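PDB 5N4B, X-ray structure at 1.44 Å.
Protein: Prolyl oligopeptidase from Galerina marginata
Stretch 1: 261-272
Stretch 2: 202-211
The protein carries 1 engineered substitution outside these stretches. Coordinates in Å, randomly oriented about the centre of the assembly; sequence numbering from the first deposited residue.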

ATOM      1  N   TRP A 261      -0.782   6.394  20.211  1.00 19.99           N
ATOM      2  CA  TRP A 261       0.249   5.425  19.839  1.00 17.14           C
ATOM      3  C   TRP A 261      -0.415   4.099  19.457  1.00 17.54           C
ATOM      4  O   TRP A 261      -1.457   3.723  19.988  1.00 17.99           O
ATOM      5  CB  TRP A 261       1.223   5.192  20.976  1.00 17.36           C
ATOM      6  CG  TRP A 261       2.056   6.369  21.361  1.00 18.60           C
ATOM      7  CD1 TRP A 261       1.897   7.664  20.963  1.00 20.53           C
ATOM      8  CD2 TRP A 261       3.159   6.346  22.255  1.00 19.05           C
ATOM      9  NE1 TRP A 261       2.871   8.445  21.562  1.00 21.19           N
ATOM     10  CE2 TRP A 261       3.653   7.653  22.354  1.00 22.03           C
ATOM     11  CE3 TRP A 261       3.777   5.341  22.985  1.00 19.20           C
ATOM     12  CZ2 TRP A 261       4.733   7.980  23.165  1.00 21.56           C
ATOM     13  CZ3 TRP A 261       4.889   5.658  23.782  1.00 21.22           C
ATOM     14  CH2 TRP A 261       5.331   6.971  23.881  1.00 22.81           C
ATOM     15  N   ILE A 262       0.204   3.379  18.535  1.00 14.04           N
ATOM     16  CA  ILE A 262      -0.221   2.050  18.121  1.00 14.78           C
ATOM     17  C   ILE A 262       0.930   1.056  18.305  1.00 16.34           C
ATOM     18  O   ILE A 262       2.087   1.440  18.551  1.00 13.73           O
ATOM     19  CB  ILE A 262      -0.820   2.017  16.707  1.00 16.58           C
ATOM     20  CG1 ILE A 262       0.229   2.383  15.660  1.00 16.32           C
ATOM     21  CG2 ILE A 262      -2.047   2.950  16.670  1.00 17.33           C
ATOM     22  CD1 ILE A 262      -0.238   2.022  14.205  1.00 21.20           C
ATOM     23  N   TYR A 263       0.593  -0.222  18.163  1.00 14.47           N
ATOM     24  CA  TYR A 263       1.396  -1.317  18.654  1.00 12.33           C
ATOM     25  C   TYR A 263       1.532  -2.410  17.593  1.00 12.88           C
ATOM     26  O   TYR A 263       0.660  -2.605  16.751  1.00 15.40           O
ATOM     27  CB  TYR A 263       0.833  -1.921  19.961  1.00 14.96           C
ATOM     28  CG  TYR A 263       0.646  -0.820  20.956  1.00 14.56           C
ATOM     29  CD1 TYR A 263       1.743  -0.175  21.491  1.00 16.90           C
ATOM     30  CD2 TYR A 263      -0.623  -0.320  21.249  1.00 16.93           C
ATOM     31  CE1 TYR A 263       1.577   0.905  22.319  1.00 18.47           C
ATOM     32  CE2 TYR A 263      -0.782   0.773  22.102  1.00 18.46           C
ATOM     33  CZ  TYR A 263       0.333   1.366  22.611  1.00 18.90           C
ATOM     34  OH  TYR A 263       0.228   2.458  23.421  1.00 19.94           O
ATOM     35  N   GLY A 264       2.654  -3.090  17.632  1.00 12.08           N
ATOM     36  CA  GLY A 264       2.849  -4.317  16.887  1.00 11.56           C
ATOM     37  C   GLY A 264       3.593  -5.320  17.747  1.00 10.38           C
ATOM     38  O   GLY A 264       4.105  -4.982  18.813  1.00 12.44           O
ATOM     39  N   ALA A 265       3.650  -6.558  17.286  1.00 12.58           N
ATOM     40  CA  ALA A 265       4.272  -7.639  18.019  1.00 11.71           C
ATOM     41  C   ALA A 265       4.947  -8.611  17.097  1.00 11.57           C
ATOM     42  O   ALA A 265       4.763  -8.601  15.876  1.00 12.85           O
ATOM     43  CB  ALA A 265       3.251  -8.388  18.890  1.00 16.55           C
ATOM     44  N   ASP A 266       5.820  -9.409  17.709  1.00 10.41           N
ATOM     45  CA  ASP A 266       6.441 -10.552  17.037  1.00 11.23           C
ATOM     46  C   ASP A 266       6.791 -11.582  18.107  1.00 11.30           C
ATOM     47  O   ASP A 266       6.945 -11.241  19.285  1.00 12.56           O
ATOM     48  CB  ASP A 266       7.723 -10.153  16.284  1.00 12.73           C
ATOM     49  CG  ASP A 266       7.522  -9.842  14.770  1.00 17.13           C
ATOM     50  OD1 ASP A 266       6.798 -10.575  14.067  1.00 16.55           O
ATOM     51  OD2 ASP A 266       8.141  -8.831  14.275  1.00 17.93           O
ATOM     52  N   THR A 267       6.877 -12.845  17.712  1.00 12.95           N
ATOM     53  CA  THR A 267       7.254 -13.927  18.619  1.00 12.64           C
ATOM     54  C   THR A 267       8.428 -14.704  18.028  1.00 11.43           C
ATOM     55  O   THR A 267       8.430 -15.049  16.839  1.00 15.02           O
ATOM     56  CB  THR A 267       6.107 -14.871  18.901  1.00 12.17           C
ATOM     57  OG1 THR A 267       5.577 -15.287  17.633  1.00 14.36           O
ATOM     58  CG2 THR A 267       5.029 -14.163  19.743  1.00 14.09           C
ATOM     59  N   SER A 268       9.434 -14.950  18.849  1.00 12.21           N
ATOM     60  CA  SER A 268      10.596 -15.679  18.366  1.00 13.60           C
ATOM     61  C   SER A 268      10.261 -17.141  18.082  1.00 13.46           C
ATOM     62  O   SER A 268       9.426 -17.760  18.751  1.00 15.12           O
ATOM     63  CB  SER A 268      11.759 -15.559  19.333  1.00 14.25           C
ATOM     64  OG  SER A 268      11.485 -16.278  20.524  1.00 15.52           O
ATOM     65  N   GLU A 269      10.957 -17.694  17.091  1.00 15.88           N
ATOM     66  CA  GLU A 269      10.751 -19.077  16.656  1.00 15.58           C
ATOM     67  C   GLU A 269      10.986 -20.085  17.761  1.00 19.46           C
ATOM     68  O   GLU A 269      10.294 -21.119  17.813  1.00 19.20           O
ATOM     69  CB  GLU A 269      11.690 -19.410  15.493  1.00 18.52           C
ATOM     70  CG  GLU A 269      11.348 -18.691  14.197  1.00 30.27           C
ATOM     71  CD  GLU A 269       9.947 -19.023  13.669  1.00 36.63           C
ATOM     72  OE1 GLU A 269       9.448 -20.152  13.910  1.00 31.66           O
ATOM     73  OE2 GLU A 269       9.345 -18.129  13.019  1.00 39.29           O
ATOM     74  N   ASP A 270      11.924 -19.820  18.645  1.00 16.22           N
ATOM     75  CA  ASP A 270      12.276 -20.735  19.711  1.00 18.82           C
ATOM     76  C   ASP A 270      11.323 -20.681  20.900  1.00 18.76           C
ATOM     77  O   ASP A 270      11.551 -21.410  21.863  1.00 21.57           O
ATOM     78  CB  ASP A 270      13.745 -20.553  20.149  1.00 20.80           C
ATOM     79  CG  ASP A 270      14.038 -19.191  20.754  1.00 21.77           C
ATOM     80  OD1 ASP A 270      13.083 -18.409  20.957  1.00 21.20           O
ATOM     81  OD2 ASP A 270      15.235 -18.906  21.025  1.00 20.26           O
ATOM     82  N   GLY A 271      10.294 -19.822  20.875  1.00 16.91           N
ATOM     83  CA  GLY A 271       9.373 -19.691  21.991  1.00 20.42           C
ATOM     84  C   GLY A 271       9.867 -18.868  23.160  1.00 19.72           C
ATOM     85  O   GLY A 271       9.129 -18.728  24.150  1.00 22.45           O
ATOM     86  N   LYS A 272      11.069 -18.278  23.070  1.00 18.65           N
ATOM     87  CA  LYS A 272      11.666 -17.613  24.214  1.00 19.80           C
ATOM     88  C   LYS A 272      11.222 -16.166  24.394  1.00 18.86           C
ATOM     89  O   LYS A 272      11.174 -15.690  25.533  1.00 20.62           O
ATOM     90  CB  LYS A 272      13.178 -17.674  24.080  1.00 27.23           C
ATOM     91  CG  LYS A 272      13.940 -17.041  25.224  1.00 36.16           C
ATOM     92  CD  LYS A 272      15.410 -17.135  24.940  1.00 45.66           C
ATOM     93  CE  LYS A 272      16.276 -16.779  26.116  1.00 46.22           C
ATOM     94  NZ  LYS A 272      17.591 -16.587  25.510  1.00 41.86           N
TER
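Stretch 2, residues 202-211: KFSTIIWTKD

Stretch 2 runs alongside stretch 1 in the same direction, the end-to-end vectors of the touching parts lying 8° apart, and the two segments bury 506 Å² between them. Stretch 1 is a β-strand from I262 to T267 that ends in a type I turn, S268 to G271; stretch 2 is extended through I207 and W208, which are strand, and bends at K210, where phi/psi is -73/-10. The CA atoms of I262 and F203 are 7.9 Å apart, those of D266 and I207 6.2 Å, those of T267 and T209 6.1 Å, and those of G271 and K210 5.6 Å. No backbone-to-backbone hydrogen bond joins them; waters and side chains supply the polar links.

Between Y263-A265 and F203-T205, three waters bridge the stretches. Water 1 donates to both F203 O (2.7 Å) and Y263 O (2.6 Å), and so satisfies two carbonyls that lie 4.2 Å apart, O to O, and cannot bond each other. The hydroxyl of T205 is held by two waters: water 2, 2.8 Å from T205 OG1, accepts from A265 N at 3.0 Å, while water 3, 3.1 Å from T205 OG1, donates to A265 O at 2.7 Å. Both backbone polar atoms of A265 are thus bridged to one threonine side chain. S204 OG turns to its own stretch and donates to T205 O (2.8 Å). Apolar contact here is slight, I262 CD1 standing 4.4 Å from F203 CB.

I207, buried and with its CA-to-CB bond toward stretch 1, packs against A265, D266 and T267. I207 CG1 lies 3.5 Å from A265 O, I207 CD1 3.8 Å from D266 OD1, and I207 CG2 3.7 Å from T267 OG1. D266 starts out away from stretch 2, but the end of its side chain comes nearer; its OD2 is hydrogen-bonded elsewhere in the structure.

The direct hydrogen bonds gather at T267. With chi1 in p, T267 OG1 donates to W208 O (2.8 Å) and accepts from K210 NZ (2.9 Å), so a single hydroxyl serves as donor and acceptor to stretch 2. K210 NZ also donates to T267 O (3.0 Å), gripping the last strand residue through both side chain and backbone. A long salt bridge, 3.8 Å from E269 OE2 to K210 NZ, adds a charged partner. K210 covers the start of the turn on its way to these acceptors, K210 CG lying 3.4 Å from S268 O and 3.5 Å from E269 O.

The turn satisfies much of its own polarity. G271 N donates to S268 O (3.1 Å), and D270 OD1 accepts from both S268 OG (2.7 Å) and K272 N (2.9 Å). G271 has a phi of 79°, which by itself favours glycine, and G271 CA approaches K210 CB to 4.4 Å. In stretch 2, the CA-to-CB bond of T209 points away from stretch 1, and T209 OG1 donates to D211 OD1 (2.6 Å).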

ATOM      1  N   LYS A 202      -7.722  -3.842  14.191  1.00 12.70           N
ATOM      2  CA  LYS A 202      -7.301  -2.889  13.187  1.00 14.28           C
ATOM      3  C   LYS A 202      -5.834  -2.528  13.383  1.00 13.52           C
ATOM      4  O   LYS A 202      -5.359  -2.444  14.514  1.00 13.10           O
ATOM      5  CB  LYS A 202      -8.146  -1.603  13.296  1.00 16.05           C
ATOM      6  CG  LYS A 202      -8.214  -0.709  12.070  1.00 15.55           C
ATOM      7  CD  LYS A 202      -9.162   0.460  12.309  1.00 15.26           C
ATOM      8  CE  LYS A 202      -9.425   1.182  11.042  1.00 18.00           C
ATOM      9  NZ  LYS A 202     -10.512   2.219  11.220  1.00 20.65           N
ATOM     10  N   PHE A 203      -5.137  -2.305  12.265  1.00 14.28           N
ATOM     11  CA  PHE A 203      -3.794  -1.699  12.213  1.00 14.16           C
ATOM     12  C   PHE A 203      -2.693  -2.544  12.842  1.00 14.86           C
ATOM     13  O   PHE A 203      -1.683  -2.001  13.307  1.00 14.68           O
ATOM     14  CB  PHE A 203      -3.773  -0.267  12.776  1.00 15.16           C
ATOM     15  CG  PHE A 203      -4.632   0.726  12.027  1.00 15.19           C
ATOM     16  CD1 PHE A 203      -4.655   0.749  10.656  1.00 15.54           C
ATOM     17  CD2 PHE A 203      -5.397   1.648  12.714  1.00 17.16           C
ATOM     18  CE1 PHE A 203      -5.437   1.698   9.995  1.00 17.29           C
ATOM     19  CE2 PHE A 203      -6.162   2.604  12.046  1.00 18.92           C
ATOM     20  CZ  PHE A 203      -6.179   2.588  10.675  1.00 19.66           C
ATOM     21  N   SER A 204      -2.816  -3.859  12.849  1.00 14.45           N
ATOM     22  CA  SER A 204      -1.673  -4.714  13.155  1.00 14.03           C
ATOM     23  C   SER A 204      -1.775  -5.999  12.349  1.00 14.09           C
ATOM     24  O   SER A 204      -2.754  -6.243  11.656  1.00 16.07           O
ATOM     25  CB  SER A 204      -1.538  -5.029  14.663  1.00 16.21           C
ATOM     26  OG  SER A 204      -2.375  -6.124  15.089  1.00 13.75           O
ATOM     27  N   THR A 205      -0.714  -6.786  12.440  1.00 14.31           N
ATOM     28  CA  THR A 205      -0.696  -8.159  11.957  1.00 17.53           C
ATOM     29  C   THR A 205      -1.342  -9.085  13.000  1.00 17.73           C
ATOM     30  O   THR A 205      -1.631  -8.677  14.130  1.00 15.11           O
ATOM     31  CB  THR A 205       0.768  -8.575  11.698  1.00 15.44           C
ATOM     32  OG1 THR A 205       1.568  -8.243  12.831  1.00 24.81           O
ATOM     33  CG2 THR A 205       1.306  -7.851  10.464  1.00 25.44           C
ATOM     34  N   ILE A 206      -1.553 -10.340  12.604  1.00 13.02           N
ATOM     35  CA  ILE A 206      -1.931 -11.420  13.512  1.00 12.57           C
ATOM     36  C   ILE A 206      -0.673 -12.227  13.781  1.00 11.91           C
ATOM     37  O   ILE A 206      -0.075 -12.772  12.838  1.00 12.12           O
ATOM     38  CB  ILE A 206      -3.013 -12.308  12.885  1.00 12.90           C
ATOM     39  CG1 ILE A 206      -4.308 -11.524  12.652  1.00 12.73           C
ATOM     40  CG2 ILE A 206      -3.255 -13.554  13.699  1.00 14.20           C
ATOM     41  CD1 ILE A 206      -5.311 -12.200  11.847  1.00 18.41           C
ATOM     42  N   ILE A 207      -0.294 -12.358  15.072  1.00 10.70           N
ATOM     43  CA  ILE A 207       0.978 -12.973  15.465  1.00 12.37           C
ATOM     44  C   ILE A 207       0.711 -14.136  16.413  1.00 12.58           C
ATOM     45  O   ILE A 207       0.423 -13.943  17.590  1.00 12.31           O
ATOM     46  CB  ILE A 207       1.909 -11.942  16.096  1.00 12.12           C
ATOM     47  CG1 ILE A 207       2.232 -10.838  15.093  1.00 12.75           C
ATOM     48  CG2 ILE A 207       3.191 -12.592  16.593  1.00 16.39           C
ATOM     49  CD1 ILE A 207       3.079 -11.255  13.933  1.00 13.39           C
ATOM     50  N   TRP A 208       0.826 -15.359  15.920  1.00 11.68           N
ATOM     51  CA  TRP A 208       0.669 -16.517  16.774  1.00 11.40           C
ATOM     52  C   TRP A 208       1.849 -16.682  17.707  1.00 13.76           C
ATOM     53  O   TRP A 208       3.000 -16.426  17.346  1.00 13.42           O
ATOM     54  CB  TRP A 208       0.588 -17.783  15.932  1.00 11.36           C
ATOM     55  CG  TRP A 208      -0.736 -17.970  15.174  1.00 12.37           C
ATOM     56  CD1 TRP A 208      -1.048 -17.500  13.916  1.00 12.51           C
ATOM     57  CD2 TRP A 208      -1.893 -18.686  15.631  1.00 12.76           C
ATOM     58  NE1 TRP A 208      -2.330 -17.858  13.579  1.00 11.37           N
ATOM     59  CE2 TRP A 208      -2.871 -18.583  14.606  1.00 12.48           C
ATOM     60  CE3 TRP A 208      -2.216 -19.393  16.795  1.00 11.83           C
ATOM     61  CZ2 TRP A 208      -4.110 -19.174  14.699  1.00 12.35           C
ATOM     62  CZ3 TRP A 208      -3.479 -19.969  16.894  1.00 15.15           C
ATOM     63  CH2 TRP A 208      -4.404 -19.863  15.867  1.00 14.83           C
ATOM     64  N   THR A 209       1.558 -17.171  18.912  1.00 12.78           N
ATOM     65  CA  THR A 209       2.608 -17.718  19.733  1.00 13.57           C
ATOM     66  C   THR A 209       3.046 -19.070  19.165  1.00 13.37           C
ATOM     67  O   THR A 209       2.278 -19.772  18.481  1.00 14.42           O
ATOM     68  CB  THR A 209       2.171 -17.806  21.191  1.00 15.16           C
ATOM     69  OG1 THR A 209       0.904 -18.467  21.290  1.00 17.26           O
ATOM     70  CG2 THR A 209       2.078 -16.412  21.817  1.00 19.16           C
ATOM     71  N   LYS A 210       4.314 -19.409  19.408  1.00 15.17           N
ATOM     72  CA  LYS A 210       4.913 -20.571  18.778  1.00 16.31           C
ATOM     73  C   LYS A 210       4.417 -21.889  19.355  1.00 19.04           C
ATOM     74  O   LYS A 210       4.664 -22.948  18.758  1.00 19.30           O
ATOM     75  CB  LYS A 210       6.435 -20.475  18.785  1.00 17.95           C
ATOM     76  CG  LYS A 210       7.070 -19.835  17.582  1.00 25.60           C
ATOM     77  CD  LYS A 210       6.373 -18.605  17.088  1.00 20.37           C
ATOM     78  CE  LYS A 210       7.171 -18.014  15.889  1.00 22.01           C
ATOM     79  NZ  LYS A 210       6.564 -16.777  15.290  1.00 21.02           N
ATOM     80  N   ASP A 211       3.686 -21.836  20.465  1.00 16.71           N
ATOM     81  CA  ASP A 211       2.960 -22.975  20.992  1.00 16.87           C
ATOM     82  C   ASP A 211       1.596 -23.194  20.329  1.00 17.97           C
ATOM     83  O   ASP A 211       0.883 -24.131  20.699  1.00 20.07           O
ATOM     84  CB  ASP A 211       2.824 -22.813  22.514  1.00 20.07           C
ATOM     85  CG  ASP A 211       2.079 -21.520  22.908  1.00 24.33           C
ATOM     86  OD1 ASP A 211       1.407 -20.936  22.033  1.00 20.52           O
ATOM     87  OD2 ASP A 211       2.231 -21.043  24.079  1.00 28.35           O
TER
HETATM   88  O   HOH W   1       0.888  -2.342  14.177  1.00 18.17           O
HETATM   89  O   HOH W   2       1.498  -7.038  15.317  1.00 16.95           O
HETATM   90  O   HOH W   3       4.634  -7.900  13.302  1.00 27.83           O